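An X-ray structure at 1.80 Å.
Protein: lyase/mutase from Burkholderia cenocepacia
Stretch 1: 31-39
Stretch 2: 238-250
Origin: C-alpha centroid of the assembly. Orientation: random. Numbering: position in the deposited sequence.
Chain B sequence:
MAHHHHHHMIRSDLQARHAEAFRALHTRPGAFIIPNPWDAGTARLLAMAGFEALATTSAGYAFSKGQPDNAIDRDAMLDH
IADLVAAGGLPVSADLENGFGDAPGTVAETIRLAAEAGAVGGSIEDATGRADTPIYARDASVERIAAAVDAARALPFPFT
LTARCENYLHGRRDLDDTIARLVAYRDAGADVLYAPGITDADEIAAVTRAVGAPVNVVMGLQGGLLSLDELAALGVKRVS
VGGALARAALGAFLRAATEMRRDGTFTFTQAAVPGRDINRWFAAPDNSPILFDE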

# COMPACT_ATOMS: atom_id res chain seq x y z
N ALA B 31 13.54 -23.16 -11.31
CA ALA B 31 12.31 -22.35 -11.21
C ALA B 31 12.67 -20.95 -10.72
O ALA B 31 13.66 -20.77 -10.03
CB ALA B 31 11.32 -22.99 -10.21
N PHE B 32 11.85 -19.96 -11.06
CA PHE B 32 12.06 -18.60 -10.54
C PHE B 32 10.82 -18.09 -9.86
O PHE B 32 9.73 -18.52 -10.16
CB PHE B 32 12.53 -17.61 -11.63
CG PHE B 32 11.47 -17.21 -12.62
CD1 PHE B 32 11.18 -18.00 -13.72
CD2 PHE B 32 10.82 -15.98 -12.50
CE1 PHE B 32 10.21 -17.62 -14.62
CE2 PHE B 32 9.85 -15.59 -13.40
CZ PHE B 32 9.53 -16.43 -14.46
N ILE B 33 10.99 -17.13 -8.97
CA ILE B 33 9.85 -16.58 -8.24
C ILE B 33 9.49 -15.28 -8.96
O ILE B 33 10.36 -14.48 -9.30
CB ILE B 33 10.20 -16.29 -6.77
CG1 ILE B 33 10.50 -17.60 -6.04
CG2 ILE B 33 9.07 -15.57 -6.10
CD1 ILE B 33 11.03 -17.46 -4.61
N ILE B 34 8.20 -15.10 -9.19
CA ILE B 34 7.64 -13.88 -9.70
C ILE B 34 6.75 -13.29 -8.59
O ILE B 34 5.64 -13.77 -8.31
CB ILE B 34 6.92 -14.05 -11.04
CG1 ILE B 34 6.49 -12.69 -11.59
CG2 ILE B 34 5.72 -14.97 -10.93
CD1 ILE B 34 6.11 -12.71 -13.06
N PRO B 35 7.30 -12.29 -7.86
CA PRO B 35 6.53 -11.78 -6.73
C PRO B 35 5.51 -10.77 -7.16
O PRO B 35 5.56 -10.25 -8.30
CB PRO B 35 7.62 -11.15 -5.87
CG PRO B 35 8.55 -10.60 -6.86
CD PRO B 35 8.61 -11.62 -7.97
N ASN B 36 4.59 -10.46 -6.25
CA ASN B 36 3.39 -9.70 -6.54
C ASN B 36 3.26 -8.40 -5.67
O ASN B 36 2.63 -8.41 -4.64
CB ASN B 36 2.11 -10.53 -6.32
CG ASN B 36 2.07 -11.84 -7.12
OD1 ASN B 36 2.73 -12.82 -6.76
ND2 ASN B 36 1.31 -11.86 -8.21
N PRO B 37 3.86 -7.32 -6.10
CA PRO B 37 3.58 -6.01 -5.52
C PRO B 37 2.20 -5.53 -5.88
O PRO B 37 1.58 -6.08 -6.79
CB PRO B 37 4.62 -5.14 -6.20
CG PRO B 37 4.66 -5.70 -7.53
CD PRO B 37 4.52 -7.17 -7.40
N TRP B 38 1.68 -4.55 -5.11
CA TRP B 38 0.35 -3.98 -5.31
C TRP B 38 0.36 -2.44 -5.39
O TRP B 38 -0.69 -1.84 -5.53
CB TRP B 38 -0.64 -4.44 -4.19
CG TRP B 38 -0.23 -3.97 -2.84
CD1 TRP B 38 -0.64 -2.83 -2.21
CD2 TRP B 38 0.74 -4.57 -2.00
NE1 TRP B 38 -0.01 -2.71 -0.99
CE2 TRP B 38 0.81 -3.79 -0.83
CE3 TRP B 38 1.46 -5.77 -2.05
CZ2 TRP B 38 1.67 -4.13 0.24
CZ3 TRP B 38 2.34 -6.06 -0.99
CH2 TRP B 38 2.41 -5.27 0.11
N ASP B 39 1.54 -1.84 -5.32
CA ASP B 39 1.69 -0.42 -5.53
C ASP B 39 3.10 -0.09 -6.04
O ASP B 39 3.96 -0.99 -6.19
CB ASP B 39 1.28 0.36 -4.26
CG ASP B 39 2.16 0.11 -3.06
OD1 ASP B 39 3.27 -0.47 -3.20
OD2 ASP B 39 1.66 0.47 -1.94
N ARG B 238 7.84 -21.60 -12.65
CA ARG B 238 7.55 -20.27 -12.09
C ARG B 238 6.73 -20.39 -10.84
O ARG B 238 5.78 -21.13 -10.79
CB ARG B 238 6.79 -19.41 -13.09
CG ARG B 238 6.92 -17.91 -12.84
CD ARG B 238 6.39 -17.14 -14.05
NE ARG B 238 4.94 -17.14 -14.08
CZ ARG B 238 4.14 -16.83 -15.11
NH1 ARG B 238 4.59 -16.50 -16.27
NH2 ARG B 238 2.84 -16.79 -14.92
N VAL B 239 7.07 -19.60 -9.83
CA VAL B 239 6.35 -19.62 -8.61
C VAL B 239 5.95 -18.19 -8.25
O VAL B 239 6.78 -17.29 -8.13
CB VAL B 239 7.20 -20.20 -7.47
CG1 VAL B 239 6.36 -20.30 -6.20
CG2 VAL B 239 7.74 -21.56 -7.85
N SER B 240 4.66 -17.99 -8.08
CA SER B 240 4.09 -16.70 -7.72
C SER B 240 3.44 -16.76 -6.31
O SER B 240 3.35 -17.85 -5.66
CB SER B 240 3.02 -16.33 -8.79
OG SER B 240 1.87 -17.21 -8.69
N VAL B 241 2.98 -15.60 -5.82
CA VAL B 241 2.39 -15.54 -4.49
C VAL B 241 1.01 -14.85 -4.37
O VAL B 241 0.51 -14.68 -3.26
CB VAL B 241 3.36 -14.92 -3.45
CG1 VAL B 241 4.66 -15.71 -3.37
CG2 VAL B 241 3.60 -13.44 -3.73
N GLY B 242 0.40 -14.49 -5.49
CA GLY B 242 -0.92 -13.87 -5.47
C GLY B 242 -0.91 -12.69 -4.49
O GLY B 242 0.01 -11.86 -4.52
N GLY B 243 -1.94 -12.63 -3.67
CA GLY B 243 -2.07 -11.51 -2.68
C GLY B 243 -1.30 -11.71 -1.38
O GLY B 243 -1.52 -10.96 -0.43
N ALA B 244 -0.43 -12.72 -1.30
CA ALA B 244 0.19 -13.06 -0.02
C ALA B 244 1.13 -12.05 0.52
O ALA B 244 1.27 -11.92 1.75
CB ALA B 244 0.86 -14.41 -0.08
N LEU B 245 1.84 -11.34 -0.35
CA LEU B 245 2.68 -10.25 0.14
C LEU B 245 1.81 -9.12 0.74
O LEU B 245 2.13 -8.58 1.82
CB LEU B 245 3.63 -9.72 -0.91
CG LEU B 245 4.77 -10.66 -1.24
CD1 LEU B 245 5.52 -10.23 -2.49
CD2 LEU B 245 5.68 -10.79 -0.01
N ALA B 246 0.73 -8.75 0.04
CA ALA B 246 -0.19 -7.74 0.55
C ALA B 246 -0.76 -8.20 1.90
O ALA B 246 -0.87 -7.41 2.84
CB ALA B 246 -1.31 -7.46 -0.47
N ARG B 247 -1.07 -9.49 2.02
CA ARG B 247 -1.62 -10.02 3.25
C ARG B 247 -0.53 -10.11 4.35
O ARG B 247 -0.82 -9.96 5.50
CB ARG B 247 -2.38 -11.34 3.01
CG ARG B 247 -3.63 -11.20 2.16
CD ARG B 247 -4.46 -12.48 2.08
NE ARG B 247 -3.75 -13.53 1.31
CZ ARG B 247 -3.04 -14.52 1.83
NH1 ARG B 247 -2.97 -14.70 3.14
NH2 ARG B 247 -2.43 -15.39 1.02
N ALA B 248 0.72 -10.35 4.00
CA ALA B 248 1.78 -10.26 4.97
C ALA B 248 1.87 -8.83 5.56
O ALA B 248 2.00 -8.63 6.79
CB ALA B 248 3.09 -10.67 4.37
N ALA B 249 1.84 -7.85 4.69
CA ALA B 249 1.95 -6.45 5.13
C ALA B 249 0.76 -6.13 6.08
O ALA B 249 0.89 -5.51 7.14
CB ALA B 249 1.91 -5.55 3.93
N LEU B 250 -0.41 -6.57 5.65
CA LEU B 250 -1.62 -6.32 6.41
C LEU B 250 -1.62 -7.05 7.75
O LEU B 250 -2.08 -6.50 8.73
CB LEU B 250 -2.85 -6.61 5.57
CG LEU B 250 -3.03 -5.60 4.44
CD1 LEU B 250 -4.17 -5.99 3.53
CD2 LEU B 250 -3.31 -4.19 4.98
O HOH W 1 0.85 -9.90 -2.89

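Two short strands, 238-240 and the one that begins at F32, run side by side in the same direction, their axes 34° apart and 4.6 Å at closest approach. The pairing is parallel, and its hydrogen bonds alternate as parallel strands require: V239 reaches both ways, its N donating to F32 O at 2.9 Å and its O accepting from I34 N at 2.8 Å. One residue thus pins two residues of its neighbour, while I33 lies between them and brings its CA to 3.2 Å from V239 O, a CA-H...O contact that uses the same carbonyl.

Beyond the strands the partners change role. Stretch 1 continues as loop, whereas stretch 2 passes through a type II' turn from V241 to A244, closed by A244 N to V241 O at 2.9 Å, and enters a helix with G243 at its N-cap. G242 sits in this turn with a positive phi of 51°, a conformation that favours glycine.

N36 ties the loop to the turn. Its CB points toward stretch 2, and OD1 accepts a hydrogen bond from V241 N at 2.9 Å, so a side-chain amide serves the backbone just where strand 238-240 has ended. The ND2 is bonded elsewhere in the structure. Water 1 adds a second link, donating to N36 O at 2.9 Å and to G242 O at 2.7 Å while accepting from A246 N at 3.1 Å; it joins loop, turn and the first turn of the helix, where the amides have no helical carbonyl before them. N36 N is buried by the contact and has no polar partner in the model; L245 CD1 is 3.9 Å from it.

The side chains sort by sheet face. F32 and R238 share one with I34 and S240: R238 CG lies over the face of the F32 ring, 3.8 Å from its centroid, a CH-pi contact made by the aliphatic part of the arginine while its guanidinium nitrogens bond elsewhere. I34 CG2 packs on R238 CG at 3.7 Å. On the other face I33 and V239 meet more loosely, I33 CG1 to V239 CB at 4.4 Å.

W38 packs against the helix. A246 CA lies over the face of its six-membered ring, 3.6 Å from the centroid, a CH-pi contact. A246 CB lies 3.6 Å from W38 CE3, and W38 CH2 is 3.9 Å from A249 CB. L245 adds its CB 3.9 Å from W38 CZ3. The same leucine meets P35 through CD1, 4.1 Å from P35 CB.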